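Esterase (Thermotoga maritima, PDB 3DOH) probably hydrolyses carboxylic ester bonds, as a thermostable alpha/beta-hydrolase with an immunoglobulin-like domain at its N-terminal end. Local coordinates at residues 30-35 and 63-68; 103-108 and 189-194; 217-220 and 226-229; 340-345 and 368-373; 344-349 and 362-367. One frame throughout, in Å; residues are numbered along the deposited sequence.

Contact 1. Residues 30-35 and 63-68; sequences PVEIDG and ANNSGG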
# COMPACT_ATOMS: atom_id res chain seq x y z
N PRO A 30 -33.50 -27.54 -4.49
CA PRO A 30 -34.75 -28.26 -4.84
C PRO A 30 -35.52 -27.66 -6.05
O PRO A 30 -36.09 -28.41 -6.83
CB PRO A 30 -35.57 -28.24 -3.53
CG PRO A 30 -34.60 -27.89 -2.44
CD PRO A 30 -33.59 -26.99 -3.11
N VAL A 31 -35.52 -26.33 -6.21
CA VAL A 31 -35.93 -25.72 -7.48
C VAL A 31 -34.78 -25.09 -8.24
O VAL A 31 -33.61 -25.14 -7.83
CB VAL A 31 -36.96 -24.60 -7.34
CG1 VAL A 31 -38.27 -24.96 -8.12
CG2 VAL A 31 -37.17 -24.22 -5.86
N GLU A 32 -35.14 -24.50 -9.38
CA GLU A 32 -34.21 -23.73 -10.17
C GLU A 32 -33.99 -22.43 -9.40
O GLU A 32 -34.66 -22.19 -8.41
CB GLU A 32 -34.75 -23.46 -11.59
CG GLU A 32 -34.52 -24.56 -12.66
CD GLU A 32 -34.52 -24.00 -14.12
OE1 GLU A 32 -34.65 -22.77 -14.32
OE2 GLU A 32 -34.37 -24.80 -15.07
N ILE A 33 -33.05 -21.62 -9.87
CA ILE A 33 -32.67 -20.36 -9.27
C ILE A 33 -32.12 -19.48 -10.39
O ILE A 33 -31.51 -20.00 -11.33
CB ILE A 33 -31.56 -20.58 -8.23
CG1 ILE A 33 -32.10 -21.42 -7.08
CG2 ILE A 33 -30.98 -19.25 -7.72
CD1 ILE A 33 -31.12 -21.67 -6.02
N ASP A 34 -32.36 -18.17 -10.29
CA ASP A 34 -31.75 -17.17 -11.17
C ASP A 34 -30.45 -16.65 -10.56
O ASP A 34 -30.44 -16.04 -9.48
CB ASP A 34 -32.69 -15.99 -11.38
CG ASP A 34 -33.35 -15.58 -10.09
OD1 ASP A 34 -33.90 -16.49 -9.41
OD2 ASP A 34 -33.29 -14.37 -9.74
N GLY A 35 -29.36 -16.89 -11.28
CA GLY A 35 -28.04 -16.44 -10.89
C GLY A 35 -27.82 -14.96 -11.14
O GLY A 35 -26.96 -14.36 -10.53
N ALA A 63 -25.51 -19.66 -12.00
CA ALA A 63 -26.33 -20.85 -12.06
C ALA A 63 -26.32 -21.50 -13.42
O ALA A 63 -26.22 -20.80 -14.42
CB ALA A 63 -27.73 -20.54 -11.65
N ASN A 64 -26.42 -22.82 -13.46
CA ASN A 64 -26.66 -23.58 -14.69
C ASN A 64 -27.58 -24.77 -14.39
O ASN A 64 -28.06 -24.93 -13.25
CB ASN A 64 -25.34 -24.04 -15.32
CG ASN A 64 -24.55 -25.03 -14.45
OD1 ASN A 64 -23.33 -24.94 -14.33
ND2 ASN A 64 -25.26 -25.98 -13.85
N ASN A 65 -27.84 -25.60 -15.41
CA ASN A 65 -28.59 -26.83 -15.23
C ASN A 65 -27.75 -28.06 -15.51
O ASN A 65 -28.23 -29.18 -15.44
CB ASN A 65 -29.87 -26.84 -16.07
CG ASN A 65 -31.14 -26.61 -15.21
OD1 ASN A 65 -31.28 -27.13 -14.07
ND2 ASN A 65 -32.07 -25.85 -15.77
N SER A 66 -26.49 -27.82 -15.81
CA SER A 66 -25.53 -28.88 -16.06
C SER A 66 -25.01 -29.52 -14.76
O SER A 66 -25.09 -30.72 -14.61
CB SER A 66 -24.38 -28.36 -16.92
OG SER A 66 -23.74 -27.25 -16.28
N GLY A 67 -24.49 -28.72 -13.83
CA GLY A 67 -23.91 -29.24 -12.59
C GLY A 67 -22.40 -29.11 -12.54
O GLY A 67 -21.76 -29.48 -11.54
N GLY A 68 -21.82 -28.63 -13.63
CA GLY A 68 -20.40 -28.39 -13.70
C GLY A 68 -20.12 -26.91 -13.73
O GLY A 68 -20.87 -26.09 -13.21

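Contact 2. Residues 103-108 and 189-194; sequences NTRMKL and DNYLQV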
# COMPACT_ATOMS: atom_id res chain seq x y z
N ASN A 103 3.98 -37.78 -0.44
CA ASN A 103 2.85 -36.88 -0.25
C ASN A 103 1.55 -37.64 0.02
O ASN A 103 1.40 -38.79 -0.39
CB ASN A 103 2.68 -35.97 -1.46
CG ASN A 103 3.93 -35.16 -1.75
OD1 ASN A 103 4.89 -35.17 -0.98
ND2 ASN A 103 3.92 -34.45 -2.88
N THR A 104 0.62 -36.99 0.71
CA THR A 104 -0.66 -37.61 1.03
C THR A 104 -1.82 -36.65 0.75
O THR A 104 -1.71 -35.45 1.01
CB THR A 104 -0.72 -38.05 2.50
OG1 THR A 104 -2.05 -38.48 2.82
CG2 THR A 104 -0.32 -36.91 3.42
N ARG A 105 -2.92 -37.19 0.24
CA ARG A 105 -4.12 -36.40 0.02
C ARG A 105 -5.09 -36.54 1.19
O ARG A 105 -5.92 -37.44 1.22
CB ARG A 105 -4.81 -36.82 -1.28
CG ARG A 105 -5.60 -35.71 -1.95
CD ARG A 105 -6.53 -36.26 -3.02
NE ARG A 105 -7.92 -36.31 -2.57
CZ ARG A 105 -8.92 -35.66 -3.15
NH1 ARG A 105 -8.69 -34.90 -4.21
NH2 ARG A 105 -10.15 -35.76 -2.67
N MET A 106 -4.97 -35.63 2.16
CA MET A 106 -6.14 -35.02 2.78
C MET A 106 -7.44 -35.59 2.21
O MET A 106 -7.81 -35.29 1.08
CB MET A 106 -6.12 -33.50 2.61
CG MET A 106 -6.15 -32.73 3.91
SD MET A 106 -5.71 -30.99 3.70
CE MET A 106 -6.95 -30.20 4.72
N LYS A 107 -8.11 -36.43 2.99
CA LYS A 107 -9.57 -36.44 3.03
C LYS A 107 -10.13 -35.03 3.10
O LYS A 107 -9.72 -34.23 3.94
CB LYS A 107 -10.07 -37.27 4.21
CG LYS A 107 -9.52 -36.81 5.56
CD LYS A 107 -9.22 -38.00 6.46
CE LYS A 107 -8.37 -39.04 5.74
NZ LYS A 107 -9.20 -40.14 5.18
N LEU A 108 -11.07 -34.73 2.21
CA LEU A 108 -11.58 -33.35 2.05
C LEU A 108 -12.73 -33.04 2.97
O LEU A 108 -13.65 -33.83 3.07
CB LEU A 108 -11.98 -33.05 0.60
CG LEU A 108 -10.79 -32.88 -0.34
CD1 LEU A 108 -11.26 -32.69 -1.79
CD2 LEU A 108 -9.94 -31.71 0.16
N ASP A 189 -3.00 -45.72 -3.55
CA ASP A 189 -4.35 -45.21 -3.64
C ASP A 189 -4.84 -45.06 -5.07
O ASP A 189 -6.04 -44.86 -5.31
CB ASP A 189 -4.42 -43.84 -2.93
CG ASP A 189 -3.49 -42.76 -3.59
OD1 ASP A 189 -2.38 -43.08 -4.05
OD2 ASP A 189 -3.85 -41.56 -3.64
N ASN A 190 -3.93 -45.11 -6.04
CA ASN A 190 -4.29 -44.91 -7.43
C ASN A 190 -4.87 -43.50 -7.74
O ASN A 190 -5.64 -43.33 -8.69
CB ASN A 190 -5.27 -45.99 -7.88
CG ASN A 190 -5.06 -46.40 -9.32
OD1 ASN A 190 -4.23 -45.82 -10.02
ND2 ASN A 190 -5.81 -47.39 -9.79
N TYR A 191 -4.52 -42.50 -6.94
CA TYR A 191 -5.07 -41.17 -7.16
C TYR A 191 -3.96 -40.14 -7.30
O TYR A 191 -3.91 -39.37 -8.27
CB TYR A 191 -6.01 -40.78 -6.02
CG TYR A 191 -6.92 -39.62 -6.34
CD1 TYR A 191 -8.22 -39.83 -6.78
CD2 TYR A 191 -6.48 -38.30 -6.21
CE1 TYR A 191 -9.06 -38.77 -7.08
CE2 TYR A 191 -7.31 -37.24 -6.50
CZ TYR A 191 -8.60 -37.48 -6.94
OH TYR A 191 -9.43 -36.42 -7.23
N LEU A 192 -3.07 -40.14 -6.32
CA LEU A 192 -1.90 -39.26 -6.28
C LEU A 192 -1.24 -38.96 -7.62
O LEU A 192 -0.97 -37.78 -7.90
CB LEU A 192 -0.86 -39.84 -5.35
CG LEU A 192 -0.60 -39.04 -4.08
CD1 LEU A 192 -1.69 -38.02 -3.71
CD2 LEU A 192 -0.35 -40.02 -2.96
N GLN A 193 -1.03 -39.99 -8.43
CA GLN A 193 -0.13 -39.90 -9.60
C GLN A 193 -0.80 -39.17 -10.75
O GLN A 193 -0.19 -38.83 -11.79
CB GLN A 193 0.41 -41.29 -10.02
CG GLN A 193 -0.48 -42.15 -10.91
CD GLN A 193 -1.56 -42.89 -10.14
OE1 GLN A 193 -1.83 -42.58 -8.97
NE2 GLN A 193 -2.19 -43.87 -10.79
N VAL A 194 -2.08 -38.90 -10.53
CA VAL A 194 -2.90 -38.29 -11.52
C VAL A 194 -3.34 -36.91 -10.98
O VAL A 194 -3.91 -36.10 -11.70
CB VAL A 194 -4.05 -39.31 -11.87
CG1 VAL A 194 -5.44 -38.80 -11.54
CG2 VAL A 194 -3.92 -39.84 -13.29

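Contact 3. Residues 217-220 and 226-229; sequences LAPQ and SWST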
# COMPACT_ATOMS: atom_id res chain seq x y z
N LEU A 217 -1.95 -43.59 -19.96
CA LEU A 217 -1.74 -44.53 -18.91
C LEU A 217 -0.89 -43.86 -17.86
O LEU A 217 0.20 -43.33 -18.14
CB LEU A 217 -1.03 -45.77 -19.46
CG LEU A 217 -0.18 -46.58 -18.50
CD1 LEU A 217 -1.03 -47.26 -17.52
CD2 LEU A 217 0.62 -47.58 -19.27
N ALA A 218 -1.37 -43.93 -16.63
CA ALA A 218 -0.71 -43.31 -15.50
C ALA A 218 -0.62 -44.36 -14.42
O ALA A 218 -1.57 -44.58 -13.67
CB ALA A 218 -1.50 -42.10 -15.03
N PRO A 219 0.48 -45.08 -14.38
CA PRO A 219 0.77 -46.03 -13.30
C PRO A 219 1.25 -45.44 -11.98
O PRO A 219 1.94 -44.41 -11.97
CB PRO A 219 1.86 -46.94 -13.91
CG PRO A 219 2.49 -46.11 -14.94
CD PRO A 219 1.43 -45.18 -15.49
N GLN A 220 0.91 -46.10 -10.86
CA GLN A 220 1.41 -45.69 -9.53
C GLN A 220 2.40 -46.65 -8.92
O GLN A 220 2.18 -47.85 -8.86
CB GLN A 220 0.28 -45.51 -8.52
CG GLN A 220 0.79 -45.20 -7.12
CD GLN A 220 -0.32 -44.71 -6.20
OE1 GLN A 220 -1.38 -45.32 -6.12
NE2 GLN A 220 -0.08 -43.59 -5.51
N SER A 226 10.37 -47.51 -6.58
CA SER A 226 10.58 -46.43 -7.54
C SER A 226 11.03 -46.98 -8.89
O SER A 226 11.59 -48.07 -8.98
CB SER A 226 11.62 -45.43 -7.01
OG SER A 226 12.93 -45.97 -7.08
N TRP A 227 10.78 -46.21 -9.95
CA TRP A 227 10.65 -46.78 -11.30
C TRP A 227 11.97 -47.42 -11.74
O TRP A 227 11.97 -48.50 -12.30
CB TRP A 227 10.22 -45.73 -12.34
CG TRP A 227 8.97 -44.94 -12.04
CD1 TRP A 227 8.90 -43.61 -11.76
CD2 TRP A 227 7.63 -45.42 -12.02
NE1 TRP A 227 7.62 -43.23 -11.56
CE2 TRP A 227 6.80 -44.32 -11.71
CE3 TRP A 227 7.05 -46.68 -12.24
CZ2 TRP A 227 5.40 -44.44 -11.61
CZ3 TRP A 227 5.67 -46.79 -12.14
CH2 TRP A 227 4.86 -45.67 -11.83
N SER A 228 13.07 -46.72 -11.47
CA SER A 228 14.42 -47.18 -11.73
C SER A 228 15.05 -47.46 -10.38
O SER A 228 14.53 -47.02 -9.37
CB SER A 228 15.23 -46.09 -12.44
OG SER A 228 15.79 -45.17 -11.51
N THR A 229 16.17 -48.18 -10.38
CA THR A 229 16.97 -48.37 -9.18
C THR A 229 17.53 -47.04 -8.68
O THR A 229 18.74 -46.88 -8.54
CB THR A 229 18.13 -49.35 -9.41
OG1 THR A 229 18.85 -48.97 -10.59
CG2 THR A 229 17.60 -50.77 -9.57

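Contact 4. Residues 340-345 and 368-373; sequences KVRYTE and NQEAIE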
# COMPACT_ATOMS: atom_id res chain seq x y z
N LYS A 340 18.60 -36.30 -32.61
CA LYS A 340 17.13 -36.12 -32.49
C LYS A 340 16.77 -35.81 -31.00
O LYS A 340 15.94 -36.52 -30.39
CB LYS A 340 16.36 -37.32 -33.04
CG LYS A 340 16.88 -37.84 -34.40
CD LYS A 340 16.15 -39.12 -34.86
CE LYS A 340 14.79 -38.86 -35.59
NZ LYS A 340 14.05 -40.15 -35.90
N VAL A 341 17.39 -34.75 -30.46
CA VAL A 341 17.21 -34.30 -29.08
C VAL A 341 16.97 -32.79 -29.03
O VAL A 341 17.73 -32.06 -29.64
CB VAL A 341 18.45 -34.63 -28.19
CG1 VAL A 341 19.68 -33.87 -28.64
CG2 VAL A 341 18.16 -34.36 -26.73
N ARG A 342 15.93 -32.35 -28.31
CA ARG A 342 15.76 -30.95 -27.88
C ARG A 342 15.95 -30.80 -26.36
O ARG A 342 15.83 -31.77 -25.58
CB ARG A 342 14.39 -30.40 -28.22
CG ARG A 342 14.02 -30.41 -29.68
CD ARG A 342 12.61 -29.87 -29.84
NE ARG A 342 12.35 -29.73 -31.26
CZ ARG A 342 11.43 -28.91 -31.79
NH1 ARG A 342 10.64 -28.15 -31.03
NH2 ARG A 342 11.31 -28.88 -33.13
N TYR A 343 16.22 -29.56 -25.96
CA TYR A 343 16.58 -29.24 -24.61
C TYR A 343 16.29 -27.79 -24.33
O TYR A 343 16.90 -26.89 -24.93
CB TYR A 343 18.06 -29.51 -24.34
CG TYR A 343 18.45 -29.35 -22.90
CD1 TYR A 343 17.74 -30.00 -21.88
CD2 TYR A 343 19.54 -28.58 -22.56
CE1 TYR A 343 18.10 -29.84 -20.54
CE2 TYR A 343 19.93 -28.43 -21.25
CZ TYR A 343 19.23 -29.04 -20.23
OH TYR A 343 19.66 -28.84 -18.90
N THR A 344 15.35 -27.60 -23.41
CA THR A 344 15.00 -26.35 -22.81
C THR A 344 15.47 -26.46 -21.36
O THR A 344 15.00 -27.34 -20.64
CB THR A 344 13.48 -26.22 -22.83
OG1 THR A 344 13.03 -26.35 -24.17
CG2 THR A 344 13.03 -24.89 -22.27
N GLU A 345 16.40 -25.60 -20.94
CA GLU A 345 16.84 -25.54 -19.55
C GLU A 345 16.48 -24.20 -18.97
O GLU A 345 17.10 -23.18 -19.30
CB GLU A 345 18.33 -25.73 -19.43
CG GLU A 345 18.86 -25.73 -18.01
CD GLU A 345 20.39 -25.76 -17.94
OE1 GLU A 345 21.03 -26.67 -18.52
OE2 GLU A 345 20.98 -24.85 -17.31
N ASN A 368 3.51 -26.09 -21.85
CA ASN A 368 4.08 -25.69 -23.12
C ASN A 368 3.38 -26.33 -24.34
O ASN A 368 3.58 -27.53 -24.64
CB ASN A 368 5.56 -26.06 -23.07
CG ASN A 368 6.36 -25.54 -24.24
OD1 ASN A 368 5.86 -25.42 -25.38
ND2 ASN A 368 7.65 -25.28 -23.98
N GLN A 369 2.57 -25.54 -25.05
CA GLN A 369 1.78 -26.03 -26.20
C GLN A 369 2.70 -26.58 -27.30
O GLN A 369 2.35 -27.52 -27.99
CB GLN A 369 0.75 -24.98 -26.73
CG GLN A 369 0.15 -25.35 -28.13
CD GLN A 369 -1.13 -24.57 -28.56
OE1 GLN A 369 -1.30 -23.39 -28.24
NE2 GLN A 369 -2.02 -25.25 -29.33
N GLU A 370 3.89 -25.99 -27.43
CA GLU A 370 4.86 -26.41 -28.43
C GLU A 370 5.29 -27.86 -28.15
O GLU A 370 5.30 -28.72 -29.05
CB GLU A 370 6.09 -25.46 -28.39
CG GLU A 370 6.53 -24.85 -29.74
CD GLU A 370 8.09 -24.90 -30.02
OE1 GLU A 370 8.91 -24.18 -29.33
OE2 GLU A 370 8.48 -25.64 -30.98
N ALA A 371 5.61 -28.13 -26.89
CA ALA A 371 6.04 -29.45 -26.41
C ALA A 371 4.99 -30.52 -26.65
O ALA A 371 5.30 -31.60 -27.19
CB ALA A 371 6.38 -29.37 -24.93
N ILE A 372 3.76 -30.22 -26.25
CA ILE A 372 2.61 -31.10 -26.53
C ILE A 372 2.45 -31.39 -28.03
O ILE A 372 2.37 -32.57 -28.45
CB ILE A 372 1.35 -30.48 -25.93
CG1 ILE A 372 1.42 -30.62 -24.41
CG2 ILE A 372 0.10 -31.10 -26.52
CD1 ILE A 372 0.65 -29.56 -23.71
N GLU A 373 2.46 -30.33 -28.84
CA GLU A 373 2.26 -30.48 -30.28
C GLU A 373 3.37 -31.33 -30.85
O GLU A 373 3.11 -32.26 -31.65
CB GLU A 373 2.23 -29.12 -30.97
CG GLU A 373 0.85 -28.46 -30.97
CD GLU A 373 -0.25 -29.40 -31.48
OE1 GLU A 373 -1.12 -29.78 -30.67
OE2 GLU A 373 -0.21 -29.78 -32.69

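Contact 5. Residues 344-349 and 362-367; sequences TEYEKG and WIPTYE. With SO4 (sulfate ion), chain D.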
# COMPACT_ATOMS: atom_id res chain seq x y z
N THR A 344 15.35 -27.60 -23.41
CA THR A 344 15.00 -26.35 -22.81
C THR A 344 15.47 -26.46 -21.36
O THR A 344 15.00 -27.34 -20.64
CB THR A 344 13.48 -26.22 -22.83
OG1 THR A 344 13.03 -26.35 -24.17
CG2 THR A 344 13.03 -24.89 -22.27
N GLU A 345 16.40 -25.60 -20.94
CA GLU A 345 16.84 -25.54 -19.55
C GLU A 345 16.48 -24.20 -18.97
O GLU A 345 17.10 -23.18 -19.30
CB GLU A 345 18.33 -25.73 -19.43
CG GLU A 345 18.86 -25.73 -18.01
CD GLU A 345 20.39 -25.76 -17.94
OE1 GLU A 345 21.03 -26.67 -18.52
OE2 GLU A 345 20.98 -24.85 -17.31
N TYR A 346 15.48 -24.22 -18.10
CA TYR A 346 15.02 -23.05 -17.37
C TYR A 346 16.13 -22.35 -16.56
O TYR A 346 16.70 -22.94 -15.63
CB TYR A 346 13.83 -23.42 -16.45
CG TYR A 346 12.65 -24.02 -17.19
CD1 TYR A 346 11.87 -23.23 -18.02
CD2 TYR A 346 12.33 -25.38 -17.05
CE1 TYR A 346 10.78 -23.76 -18.73
CE2 TYR A 346 11.23 -25.93 -17.74
CZ TYR A 346 10.46 -25.10 -18.58
OH TYR A 346 9.39 -25.58 -19.28
N GLU A 347 16.43 -21.10 -16.94
CA GLU A 347 17.40 -20.24 -16.26
C GLU A 347 17.18 -20.11 -14.74
O GLU A 347 16.03 -20.02 -14.28
CB GLU A 347 17.33 -18.81 -16.79
CG GLU A 347 17.91 -18.56 -18.14
CD GLU A 347 17.76 -17.05 -18.50
OE1 GLU A 347 16.62 -16.65 -18.87
OE2 GLU A 347 18.78 -16.28 -18.41
N LYS A 348 18.29 -20.04 -14.01
CA LYS A 348 18.30 -19.68 -12.58
C LYS A 348 17.37 -18.53 -12.32
O LYS A 348 17.42 -17.53 -13.02
CB LYS A 348 19.70 -19.26 -12.16
CG LYS A 348 19.79 -18.80 -10.70
CD LYS A 348 21.21 -18.81 -10.18
CE LYS A 348 21.22 -18.38 -8.73
NZ LYS A 348 20.82 -19.51 -7.87
N GLY A 349 16.52 -18.67 -11.31
CA GLY A 349 15.54 -17.63 -11.02
C GLY A 349 14.22 -17.67 -11.78
O GLY A 349 13.20 -17.15 -11.29
N TRP A 362 8.40 -29.46 -14.06
CA TRP A 362 7.36 -30.12 -14.85
C TRP A 362 6.18 -29.16 -15.08
O TRP A 362 5.42 -29.29 -16.06
CB TRP A 362 6.92 -31.40 -14.17
CG TRP A 362 6.56 -31.24 -12.70
CD1 TRP A 362 5.34 -30.85 -12.18
CD2 TRP A 362 7.41 -31.50 -11.56
NE1 TRP A 362 5.39 -30.84 -10.79
CE2 TRP A 362 6.64 -31.24 -10.39
CE3 TRP A 362 8.73 -31.93 -11.42
CZ2 TRP A 362 7.17 -31.40 -9.09
CZ3 TRP A 362 9.26 -32.09 -10.11
CH2 TRP A 362 8.47 -31.83 -8.97
N ILE A 363 6.06 -28.18 -14.18
CA ILE A 363 5.00 -27.17 -14.24
C ILE A 363 5.01 -26.29 -15.51
O ILE A 363 4.04 -26.26 -16.23
CB ILE A 363 5.03 -26.30 -12.98
CG1 ILE A 363 4.64 -27.16 -11.77
CG2 ILE A 363 4.14 -25.08 -13.17
CD1 ILE A 363 5.17 -26.66 -10.42
N PRO A 364 6.10 -25.57 -15.81
CA PRO A 364 5.99 -24.89 -17.10
C PRO A 364 5.98 -25.84 -18.27
O PRO A 364 5.47 -25.50 -19.35
CB PRO A 364 7.27 -24.05 -17.18
CG PRO A 364 8.11 -24.47 -16.07
CD PRO A 364 7.36 -25.29 -15.12
N THR A 365 6.58 -27.02 -18.09
CA THR A 365 6.78 -27.92 -19.21
C THR A 365 5.44 -28.42 -19.72
O THR A 365 5.19 -28.33 -20.91
CB THR A 365 7.68 -29.06 -18.81
OG1 THR A 365 8.92 -28.48 -18.40
CG2 THR A 365 7.92 -29.99 -19.94
N TYR A 366 4.60 -28.93 -18.83
CA TYR A 366 3.27 -29.39 -19.22
C TYR A 366 2.35 -28.26 -19.65
O TYR A 366 1.29 -28.49 -20.24
CB TYR A 366 2.62 -30.29 -18.15
CG TYR A 366 3.36 -31.61 -18.03
CD1 TYR A 366 3.71 -32.32 -19.18
CD2 TYR A 366 3.77 -32.12 -16.79
CE1 TYR A 366 4.41 -33.53 -19.09
CE2 TYR A 366 4.49 -33.33 -16.71
CZ TYR A 366 4.79 -34.02 -17.87
OH TYR A 366 5.49 -35.19 -17.83
N GLU A 367 2.78 -27.03 -19.39
CA GLU A 367 2.05 -25.85 -19.89
C GLU A 367 2.57 -25.36 -21.25
O GLU A 367 2.07 -24.38 -21.80
CB GLU A 367 1.97 -24.74 -18.82
CG GLU A 367 1.13 -25.08 -17.56
CD GLU A 367 -0.32 -25.58 -17.86
OE1 GLU A 367 -1.18 -24.75 -18.27
OE2 GLU A 367 -0.61 -26.79 -17.67
S SO4 D . 21.86 -19.39 -15.58
O1 SO4 D . 21.94 -18.79 -16.94
O2 SO4 D . 23.06 -20.00 -15.04
O3 SO4 D . 20.77 -20.38 -15.57
O4 SO4 D . 21.63 -18.31 -14.63

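Contact 1. Residues 30-35 and 63-68
E32 and N65 make the polar part of the contact, a single side-chain hydrogen bond from N65 ND2 to E32 OE2 of 2.6 Å with an angle of 152° at the hydrogen. The acceptor lies in the amide plane of N65, whereas the NH2 group comes down on OE2 from above the carboxylate, 54° out of its plane; the two side chains meet almost at right angles. E32 sets CG anti to its carbonyl carbon (chi1 -86°) and is extended beyond it, which carries the carboxylate across to the partner. At the other end of the amide, N65 OD1 accepts from K79 N, so the group is fixed from both sides. The rest is a small van der Waals packing of the A63 methyl on the backbone of I33 and G35, with A63 CB 3.8 Å from I33 O and 4.0 Å from G35 N. N76 joins the two backbones indirectly, pairing with G35 through its main chain and taking A63 N on its side-chain OD1. I33 meanwhile packs on V81 and I118. The contact thus ties the short, weakly bonded strand 32-34, just past the corner at 30-31, to the end of strand 53-64 within the beta structure of the immunoglobulin-like domain.

Contact 2. Residues 103-108 and 189-194
N103 sets its carbonyl against the tip of L192, with N103 O 3.3 Å from L192 CD2, while its backbone pairs with G184. Two residues on, R105 points at the other segment and has the largest buried share of the first segment. Its CB rests 4.1 Å from L192 CD1, the other branch of the same leucine. Further out, R105 CD lies 3.7 Å from Y191 CE2, and the chain then bends at chi3 (103°), bringing one guanidinium face over Y191 CZ. The two planes are inclined at 59°, so this is an oblique approach and not a stack. R105 NH1 and Y191 OH are 3.5 Å apart, badly angled for a bond; both turn to E20, whose OE1 forms a salt bridge with NH1 and whose OE2 is hydrogen-bonded to the phenol. R105 NH2 has a second salt bridge, to E136 OE1. Y191 also meets H138 edge to face. Across from R105, L192 is placed by an Asx motif, L192 N donating to D189 OD2 at 3.1 Å. R105, in a loop of the immunoglobulin-like domain and paired with acids on strands 19-29 and 129-139, packs on Y191 and L192 of the alpha/beta-hydrolase part: an interface between the two domains.

Contact 3. Residues 217-220 and 226-229
W227 pushes the far corner of its indole against P219 at the end of strand 215-219. The nearest pair is W227 CH2 and P219 O, 3.2 Å apart, and the neighbouring W227 CZ2 is 3.5 Å from the same oxygen. The carbonyl sits at the rim of the six-membered ring and near its plane. The pyrrolidine of P219 adds an apolar touch, P219 CB being 3.9 Å from W227 CH2, with the two side chains crossing at about a right angle. With CG anti to the carbonyl carbon (chi1 -54°), W227 reaches back from its loop toward the strand. Its polar edge is used too: W227 NE1 donates to H181 O, and the indole meets the H181 ring edge to face. These residues lie at the C-terminal end of strand 215-219, in the central sheet of an alpha/beta-hydrolase, where the catalytic loops gather; W227 also packs on M272, next to S271 of the probable nucleophile elbow. Helix 242-257 supplies V247 to both P219 and W227. Q220 touches the indole through its backbone, Q220 C lying 3.9 Å from W227 CH2. Q220 turns its CB away from W227, and its amide is bonded by OE1 to N190 N and by NE2 to D189 OD1. The loop just before and after W227 is braced by S226 OG, which donates to S228 O at 3.0 Å, nearly in line with that carbonyl.

Contact 4. Residues 340-345 and 368-373
At the edge of the alpha/beta-hydrolase sheet, a surface salt bridge joins R342 of strand 341-346, outermost of the sheet within this chain, to E370 in the first turn of helix 369-376. R342 NH1 and E370 OE2 are 3.3 Å apart, and the hydrogen bond within the pair is weak, with an angle of 142°. The oxygen lies at the edge of the guanidinium and in its plane, but the carboxylate plane is turned 59° from it. R342 runs straight out from CG to NE, while E370 bends at chi2 (-134°) to meet it. The helix start is capped by N368, whose OD1 takes A371 N at 3.1 Å, from above the carbonyl plane, and E370 N more weakly. On the strand, Y343 OH donates to E345 OE1 at 2.6 Å. V211 of the second subunit packs on Y343, and R207 NE of that subunit bonds to E345 O. Within the chain, R342 lies on W312 of neighbouring strand 311-316, and Y343 against helix 325-336.

Contact 5. Residues 344-349 and 362-367
T365 OG1 is bonded to S361 O, one turn earlier in its own chain, and Y346 OH lies 3.1 Å from T365 OG1 across the contact, close enough for a possible hydrogen bond. The threonine oxygen stands at the edge of the Y346 ring, close to the ring plane. P364 takes the face: P364 CG lies 3.9 Å from the ring centroid and 27° off the normal, a CH-pi contact displaced toward the hydroxyl end, with P364 CG 3.5 Å from Y346 CZ. The neighbouring P364 CB sits 3.4 Å from Y346 OH. With CG anti to the carbonyl carbon (chi1 -58°), Y346 lays its ring against the helix; F350, which also touches P364, meets the same ring. Just beyond Y346 the chain binds a sulfate, probably from the crystallisation liquor. K348 N donates to sulfate O3 at 2.9 Å and almost straight (170°), and R207 NH2 of the second subunit holds the same ion. E347 OE2 adds a salt bridge to R198 of that subunit. Through Y346 on P364 and T365, strand 341-346 is joined to short helix 362-366, which follows the loop bearing H359, probably the histidine of a Ser-His-Asp triad. W362 meets the H359 ring edge to face, so the helix that Y346 packs on lies beside the probable active site of an alpha/beta-hydrolase.

In the fold
Contact 1 is a buried contact in the immunoglobulin-like domain, its centre about 42 Å from those of contacts 3 and 4. Contact 2, partly buried, spans the two domains by packing of an arginine whose charge is paired with acids outside the segments. It touches contact 3, where N190 N meets Q220 OE1 at 2.6 Å and D189 OD1 meets Q220 NE2 at 2.8 Å. Contacts 3 and 5 are buried ring contacts at strands of the same hydrolase sheet: an indole from a loop on a strand, and a tyrosine from a strand on a helix. Contacts 4 and 5 share T344 and E345 and take successive helices. Contact 4 is a weak charged pair at the surface, and both adjoin the second subunit.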